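Local coordinates for putative GH105 family protein (Salmonella enterica subsp. enterica serovar Paratyphi A, PDB 3QWT) that probably acts as a glycoside hydrolase of family GH105 built on an alpha/alpha toroid, although its substrate and physiological role have not been established, at residues W65-T68 with H69-L73; K90-D93 with D94-D98; L118-R121 with Y122-T125. All coordinates share one frame; numbering follows the deposited sequence.

Contact 1: residues W65-T68 with H69-L73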
loop_
_atom_site.group_PDB
_atom_site.type_symbol
_atom_site.label_atom_id
_atom_site.label_comp_id
_atom_site.label_asym_id
_atom_site.label_seq_id
_atom_site.Cartn_x
_atom_site.Cartn_y
_atom_site.Cartn_z
ATOM N N TRP A 65 22.148 -32.334 26.209
ATOM C CA TRP A 65 21.210 -31.720 25.288
ATOM C C TRP A 65 19.795 -32.255 25.483
ATOM O O TRP A 65 19.444 -33.317 24.966
ATOM C CB TRP A 65 21.655 -31.965 23.846
ATOM C CG TRP A 65 20.848 -31.229 22.779
ATOM C CD1 TRP A 65 19.558 -30.762 22.870
ATOM C CD2 TRP A 65 21.307 -30.878 21.459
ATOM N NE1 TRP A 65 19.186 -30.149 21.679
ATOM C CE2 TRP A 65 20.242 -30.213 20.802
ATOM C CE3 TRP A 65 22.508 -31.081 20.765
ATOM C CZ2 TRP A 65 20.350 -29.748 19.492
ATOM C CZ3 TRP A 65 22.618 -30.611 19.462
ATOM C CH2 TRP A 65 21.543 -29.958 18.836
ATOM N N GLU A 66 18.987 -31.531 26.241
ATOM C CA GLU A 66 17.546 -31.758 26.213
ATOM C C GLU A 66 16.732 -30.532 26.619
ATOM O O GLU A 66 17.267 -29.435 26.764
ATOM C CB GLU A 66 17.126 -32.967 27.042
ATOM C CG GLU A 66 15.778 -33.510 26.572
ATOM C CD GLU A 66 15.112 -34.324 27.613
ATOM O OE1 GLU A 66 14.399 -35.282 27.259
ATOM O OE2 GLU A 66 15.303 -34.005 28.801
ATOM N N TRP A 67 15.433 -30.722 26.793
ATOM C CA TRP A 67 14.544 -29.586 27.026
ATOM C C TRP A 67 15.027 -28.757 28.199
ATOM O O TRP A 67 14.824 -27.545 28.247
ATOM C CB TRP A 67 13.092 -30.037 27.230
ATOM C CG TRP A 67 12.857 -30.789 28.511
ATOM C CD1 TRP A 67 12.982 -32.136 28.708
ATOM C CD2 TRP A 67 12.461 -30.237 29.771
ATOM N NE1 TRP A 67 12.686 -32.455 30.008
ATOM C CE2 TRP A 67 12.365 -31.308 30.685
ATOM C CE3 TRP A 67 12.181 -28.942 30.216
ATOM C CZ2 TRP A 67 12.000 -31.126 32.018
ATOM C CZ3 TRP A 67 11.810 -28.759 31.536
ATOM C CH2 TRP A 67 11.729 -29.850 32.426
ATOM N N THR A 68 15.695 -29.407 29.134
ATOM C CA THR A 68 16.062 -28.745 30.378
ATOM C C THR A 68 17.073 -27.660 30.074
ATOM O O THR A 68 16.938 -26.525 30.517
ATOM C CB THR A 68 16.641 -29.746 31.409
ATOM O OG1 THR A 68 17.845 -30.332 30.887
ATOM C CG2 THR A 68 15.617 -30.841 31.710
ATOM N N HIS A 69 18.088 -28.021 29.301
ATOM C CA HIS A 69 19.049 -27.050 28.798
ATOM C C HIS A 69 18.350 -25.971 27.987
ATOM O O HIS A 69 18.757 -24.812 28.001
ATOM C CB HIS A 69 20.108 -27.759 27.945
ATOM C CG HIS A 69 20.647 -28.992 28.592
ATOM N ND1 HIS A 69 20.024 -30.216 28.492
ATOM C CD2 HIS A 69 21.713 -29.180 29.406
ATOM C CE1 HIS A 69 20.698 -31.112 29.187
ATOM N NE2 HIS A 69 21.728 -30.506 29.752
ATOM N N GLY A 70 17.288 -26.359 27.290
ATOM C CA GLY A 70 16.519 -25.408 26.498
ATOM C C GLY A 70 15.984 -24.311 27.398
ATOM O O GLY A 70 16.152 -23.125 27.124
ATOM N N VAL A 71 15.353 -24.718 28.492
ATOM C CA VAL A 71 14.832 -23.765 29.451
ATOM C C VAL A 71 15.977 -23.002 30.098
ATOM O O VAL A 71 15.920 -21.780 30.230
ATOM C CB VAL A 71 13.962 -24.442 30.531
ATOM C CG1 VAL A 71 13.559 -23.427 31.576
ATOM C CG2 VAL A 71 12.724 -25.053 29.892
ATOM N N GLY A 72 17.031 -23.718 30.476
ATOM C CA GLY A 72 18.208 -23.070 31.033
ATOM C C GLY A 72 18.731 -21.923 30.175
ATOM O O GLY A 72 18.923 -20.809 30.656
ATOM N N LEU A 73 18.961 -22.188 28.894
ATOM C CA LEU A 73 19.494 -21.154 28.010
ATOM C C LEU A 73 18.553 -19.938 27.929
ATOM O O LEU A 73 18.999 -18.799 27.807
ATOM C CB LEU A 73 19.777 -21.719 26.605
ATOM C CG LEU A 73 20.846 -22.831 26.495
ATOM C CD1 LEU A 73 20.591 -23.729 25.281
ATOM C CD2 LEU A 73 22.276 -22.266 26.452
#
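The imidazole of His69 is sandwiched between two polar atoms: the backbone N of Trp65 lies 3.5 Å above one face, displaced toward the rim, and Thr68 OG1 sits over the opposite face. Carbon C of Glu66 lies at the ring edge, in plane. The indole of Trp67 carries Thr68 CG2 over the centre of one face, while Glu66 OE1 and Val71 CG2 lie at its edge. Glu66 and His69 form the amino-terminal cap of helix 67-83 in an alpha/alpha toroid. Glu66 is the N-cap residue, and the side chain of His69, three residues on, accepts its backbone N-H: Glu66 N to His69 ND1 measures 2.8 Å with an N-H...N angle of 152°. That is the half of a capping box in which the third helical residue turns back to the cap. The donor is tilted 32° out of the imidazole plane. A hydrogen bond from His69 NE2 to the carbonyl of Gly61 holds the far end of the ring, and it agrees with ND1 acting as the acceptor. Thr68 OG1 is bonded to the carbonyl oxygen of Thr59. The helix proper begins with Gly70 N to Glu66 O at 3.1 Å, followed by Val71 N to Trp67 O and then Gly72 N to Thr68 O at 2.8 Å. Beyond the cap, Tyr364 of helix 363-377 stacks on Trp67, and a glycerol, probably from the crystallisation liquor, lies about 3 Å from the Trp67 side chain at nearest atoms and may mark a pocket. The Trp67 and Val71 side chains lie side by side, pointing the same way: with CG1 anti to the backbone N (chi1 175°), Val71 brings its other methyl, CG2, to 3.9 Å from Trp67 CE3.

Contact 2: residues K90-D93 with D94-D98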
loop_
_atom_site.group_PDB
_atom_site.type_symbol
_atom_site.label_atom_id
_atom_site.label_comp_id
_atom_site.label_asym_id
_atom_site.label_seq_id
_atom_site.Cartn_x
_atom_site.Cartn_y
_atom_site.Cartn_z
ATOM N N LYS A 90 28.672 -15.547 26.985
ATOM C CA LYS A 90 29.681 -16.567 26.737
ATOM C C LYS A 90 29.164 -17.958 27.092
ATOM O O LYS A 90 29.329 -18.896 26.322
ATOM C CB LYS A 90 30.979 -16.252 27.474
ATOM C CG LYS A 90 31.959 -17.428 27.543
ATOM C CD LYS A 90 33.364 -17.015 27.105
ATOM C CE LYS A 90 34.275 -18.220 26.982
ATOM N NZ LYS A 90 34.281 -19.017 28.248
ATOM N N ILE A 91 28.507 -18.086 28.236
ATOM C CA ILE A 91 27.944 -19.376 28.639
ATOM C C ILE A 91 26.970 -19.924 27.584
ATOM O O ILE A 91 26.999 -21.110 27.238
ATOM C CB ILE A 91 27.247 -19.286 30.024
ATOM C CG1 ILE A 91 28.279 -19.050 31.130
ATOM C CG2 ILE A 91 26.464 -20.552 30.317
ATOM C CD1 ILE A 91 27.665 -18.773 32.511
ATOM N N ILE A 92 26.120 -19.051 27.058
ATOM C CA ILE A 92 25.180 -19.449 26.006
ATOM C C ILE A 92 25.884 -19.893 24.724
ATOM O O ILE A 92 25.673 -21.016 24.225
ATOM C CB ILE A 92 24.228 -18.308 25.675
ATOM C CG1 ILE A 92 23.256 -18.099 26.836
ATOM C CG2 ILE A 92 23.487 -18.575 24.356
ATOM C CD1 ILE A 92 22.599 -16.723 26.825
ATOM N N ASP A 93 26.728 -19.016 24.191
ATOM C CA ASP A 93 27.435 -19.334 22.958
ATOM C C ASP A 93 28.295 -20.595 23.108
ATOM O O ASP A 93 28.347 -21.434 22.198
ATOM C CB ASP A 93 28.262 -18.143 22.480
ATOM C CG ASP A 93 27.395 -16.952 22.080
ATOM O OD1 ASP A 93 26.142 -17.087 22.047
ATOM O OD2 ASP A 93 27.976 -15.879 21.803
ATOM N N ASP A 94 28.943 -20.739 24.266
ATOM C CA ASP A 94 29.749 -21.924 24.533
ATOM C C ASP A 94 28.906 -23.201 24.505
ATOM O O ASP A 94 29.308 -24.188 23.905
ATOM C CB ASP A 94 30.491 -21.810 25.870
ATOM C CG ASP A 94 31.649 -20.830 25.817
ATOM O OD1 ASP A 94 32.054 -20.433 24.703
ATOM O OD2 ASP A 94 32.152 -20.464 26.901
ATOM N N TRP A 95 27.750 -23.194 25.161
ATOM C CA TRP A 95 26.913 -24.382 25.138
ATOM C C TRP A 95 26.618 -24.784 23.700
ATOM O O TRP A 95 26.712 -25.960 23.338
ATOM C CB TRP A 95 25.600 -24.153 25.875
ATOM C CG TRP A 95 24.798 -25.410 26.049
ATOM C CD1 TRP A 95 24.837 -26.262 27.126
ATOM C CD2 TRP A 95 23.836 -25.962 25.138
ATOM N NE1 TRP A 95 23.963 -27.295 26.938
ATOM C CE2 TRP A 95 23.332 -27.144 25.731
ATOM C CE3 TRP A 95 23.344 -25.571 23.883
ATOM C CZ2 TRP A 95 22.360 -27.943 25.115
ATOM C CZ3 TRP A 95 22.375 -26.366 23.270
ATOM C CH2 TRP A 95 21.890 -27.538 23.891
ATOM N N PHE A 96 26.238 -23.811 22.884
ATOM C CA PHE A 96 25.936 -24.098 21.488
ATOM C C PHE A 96 27.148 -24.612 20.725
ATOM O O PHE A 96 27.040 -25.566 19.967
ATOM C CB PHE A 96 25.331 -22.885 20.780
ATOM C CG PHE A 96 23.879 -22.685 21.083
ATOM C CD1 PHE A 96 22.963 -23.683 20.803
ATOM C CD2 PHE A 96 23.428 -21.507 21.657
ATOM C CE1 PHE A 96 21.623 -23.520 21.092
ATOM C CE2 PHE A 96 22.087 -21.333 21.942
ATOM C CZ PHE A 96 21.187 -22.342 21.660
ATOM N N ALA A 97 28.299 -23.985 20.924
ATOM C CA ALA A 97 29.500 -24.396 20.207
ATOM C C ALA A 97 29.882 -25.830 20.605
ATOM O O ALA A 97 30.157 -26.691 19.757
ATOM C CB ALA A 97 30.632 -23.430 20.482
ATOM N N ASP A 98 29.865 -26.091 21.901
ATOM C CA ASP A 98 30.187 -27.415 22.404
ATOM C C ASP A 98 29.241 -28.470 21.841
ATOM O O ASP A 98 29.681 -29.521 21.381
ATOM C CB ASP A 98 30.140 -27.435 23.939
ATOM C CG ASP A 98 31.261 -26.617 24.573
ATOM O OD1 ASP A 98 32.217 -26.240 23.853
ATOM O OD2 ASP A 98 31.188 -26.365 25.793
#
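Lys90 meets Asp94 one turn further along the helix, through both backbone and side chain. Asp94 N bonds to Lys90 O at 2.8 Å, while Lys90 NZ forms a salt bridge of 2.9 Å to Asp94 OD2, approaching the syn lone pair of that oxygen. The lysine chain leaves with CG anti to the backbone N (chi1 166°) and bends at chi2 and chi4, which sets NZ and CE beside Asp94 OD2, CE at 3.1 Å from that oxygen, the two side chains crossing at a slant. Ile91 contributes its carbonyl, which receives Trp95 N at 3.0 Å. At Ile92 the side chain takes part again: its CG2 lies alongside the Phe96 ring, 3.9 Å from Phe96 CE2, both groups pointing the same way. Asp93 accepts Ala97 N on its backbone oxygen, and its carboxylate forms salt bridges with Arg89 through OD2 and Arg121 through OD1. The two sides of helix 86-102 in this alpha/alpha toroid therefore differ: Lys90 and Ala97 are exposed, whereas Trp95 and Phe96 are buried against Leu73 of helix 67-83, and on helix 114-125 Trp95 touches Pro114 and Phe96 touches Leu118.

Contact 3: residues L118-R121 with Y122-T125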
loop_
_atom_site.group_PDB
_atom_site.type_symbol
_atom_site.label_atom_id
_atom_site.label_comp_id
_atom_site.label_asym_id
_atom_site.label_seq_id
_atom_site.Cartn_x
_atom_site.Cartn_y
_atom_site.Cartn_z
ATOM N N LEU A 118 18.786 -19.885 20.419
ATOM C CA LEU A 118 19.628 -19.741 19.251
ATOM C C LEU A 118 19.020 -18.712 18.296
ATOM O O LEU A 118 19.739 -17.907 17.676
ATOM C CB LEU A 118 19.790 -21.079 18.536
ATOM C CG LEU A 118 20.883 -21.034 17.471
ATOM C CD1 LEU A 118 22.285 -20.768 18.071
ATOM C CD2 LEU A 118 20.858 -22.301 16.619
ATOM N N ALA A 119 17.695 -18.739 18.191
ATOM C CA ALA A 119 17.015 -17.795 17.317
ATOM C C ALA A 119 17.368 -16.380 17.735
ATOM O O ALA A 119 17.702 -15.553 16.897
ATOM C CB ALA A 119 15.482 -18.010 17.321
ATOM N N TYR A 120 17.315 -16.113 19.033
ATOM C CA TYR A 120 17.645 -14.789 19.530
ATOM C C TYR A 120 19.114 -14.452 19.284
ATOM O O TYR A 120 19.459 -13.315 18.990
ATOM C CB TYR A 120 17.345 -14.675 21.017
ATOM C CG TYR A 120 15.920 -14.306 21.345
ATOM C CD1 TYR A 120 15.009 -15.273 21.791
ATOM C CD2 TYR A 120 15.476 -12.993 21.207
ATOM C CE1 TYR A 120 13.699 -14.933 22.105
ATOM C CE2 TYR A 120 14.167 -12.647 21.514
ATOM C CZ TYR A 120 13.283 -13.624 21.966
ATOM O OH TYR A 120 11.985 -13.289 22.272
ATOM N N ARG A 121 19.986 -15.439 19.415
ATOM C CA ARG A 121 21.400 -15.173 19.207
ATOM C C ARG A 121 21.666 -14.903 17.727
ATOM O O ARG A 121 22.458 -14.033 17.381
ATOM C CB ARG A 121 22.288 -16.298 19.767
ATOM C CG ARG A 121 22.280 -16.402 21.307
ATOM C CD ARG A 121 22.882 -15.162 21.978
ATOM N NE ARG A 121 24.313 -15.005 21.704
ATOM C CZ ARG A 121 24.897 -13.861 21.358
ATOM N NH1 ARG A 121 24.175 -12.758 21.238
ATOM N NH2 ARG A 121 26.208 -13.821 21.117
ATOM N N TYR A 122 20.994 -15.636 16.853
ATOM C CA TYR A 122 21.137 -15.379 15.425
ATOM C C TYR A 122 20.623 -13.987 15.087
ATOM O O TYR A 122 21.215 -13.279 14.278
ATOM C CB TYR A 122 20.397 -16.422 14.591
ATOM C CG TYR A 122 20.446 -16.125 13.117
ATOM C CD1 TYR A 122 21.648 -16.199 12.415
ATOM C CD2 TYR A 122 19.302 -15.761 12.428
ATOM C CE1 TYR A 122 21.704 -15.917 11.077
ATOM C CE2 TYR A 122 19.345 -15.475 11.080
ATOM C CZ TYR A 122 20.550 -15.561 10.405
ATOM O OH TYR A 122 20.607 -15.284 9.053
ATOM N N GLU A 123 19.518 -13.598 15.717
ATOM C CA GLU A 123 18.947 -12.273 15.503
ATOM C C GLU A 123 19.977 -11.158 15.784
ATOM O O GLU A 123 20.112 -10.230 14.986
ATOM C CB GLU A 123 17.716 -12.085 16.383
ATOM C CG GLU A 123 17.039 -10.738 16.222
ATOM C CD GLU A 123 15.701 -10.667 16.946
ATOM O OE1 GLU A 123 14.745 -10.093 16.388
ATOM O OE2 GLU A 123 15.605 -11.191 18.074
ATOM N N GLU A 124 20.713 -11.263 16.900
ATOM C CA GLU A 124 21.728 -10.266 17.254
ATOM C C GLU A 124 22.990 -10.323 16.397
ATOM O O GLU A 124 23.514 -9.286 16.021
ATOM C CB GLU A 124 22.157 -10.381 18.716
ATOM C CG GLU A 124 21.042 -10.607 19.713
ATOM C CD GLU A 124 21.582 -10.891 21.107
ATOM O OE1 GLU A 124 21.325 -12.004 21.628
ATOM O OE2 GLU A 124 22.279 -10.001 21.659
ATOM N N THR A 125 23.478 -11.524 16.103
ATOM C CA THR A 125 24.792 -11.684 15.469
ATOM C C THR A 125 24.742 -12.003 13.976
ATOM O O THR A 125 25.709 -11.755 13.263
ATOM C CB THR A 125 25.631 -12.797 16.146
ATOM O OG1 THR A 125 25.098 -14.076 15.783
ATOM C CG2 THR A 125 25.631 -12.643 17.670
#
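Four successive i to i+4 backbone bonds, from Tyr122 N to Leu118 O through Thr125 N to Arg121 O, carry helix 114-125 to its last turn, all with fairly straight N-H...O geometry. The last of these acceptors, Arg121 O, has two donors: it takes Thr125 N at 3.0 Å and also Thr125 OG1 at 3.1 Å, the hydroxyl coming from 40° outside the carbonyl plane. With the same hydroxyl bonded to Asn127 N, the threonine ties the end of the helix to the chain that follows. Arg121 itself folds back on the helix, its chain bent at chi2 (-65°) and chi3, which brings NH1 to 3.0 Å from Glu124 OE1 in a salt bridge. Glu124 OE1 lies at the edge of the guanidinium, in its plane, yet NH1 stands well above the carboxylate plane, since the two flat groups are steeply inclined to each other. Thr125 CG2 packs 3.7 Å from Arg121 NH2. In the alpha/alpha toroid this arginine is buried where helices meet: its NE is salt-bridged to Asp93 of helix 86-102, while Glu124 OE2 is hydrogen-bonded to Tyr80 OH of helix 67-83. With acids at both NE and NH1, the positive charge of the guanidinium is probably at least partly offset, although Asp93 is shared with Arg89. Around the helix, Glu123 extends beside Tyr120, its OE2 3.6 Å from Tyr120 CD2, the ring and carboxylate planes turned 51° apart. Both groups meet Lys180 of helix 170-184, which pairs with Glu123 OE2 and makes a cation-pi contact with Tyr120. The CB of Tyr122 lies 3.5 Å from Leu118 O, and its side chain leads away to Leu131 and Leu134 of helix 131-143.

In the fold
All three contacts lie on consecutive helices, with contact 2 in the middle. Contact 1 is the most buried, its centre about 10 Å from the chain centre, and its chemistry is that of a helix cap. Contacts 2 and 3, with centres about 20 and 19 Å out, are partly buried, and each carries a salt bridge within its own helix. Contact 1 joins contact 2 by apolar and aromatic packing, including an edge-to-face meeting of Trp65 and Trp95; His69 CB is 3.6 Å from Trp95 CZ2. Contact 2 meets contact 3 by packing and by the Asp93-Arg121 salt bridge (OD1 to NE 2.8 Å). Contacts 1 and 3 do not touch, their nearest atoms being about 6 Å apart.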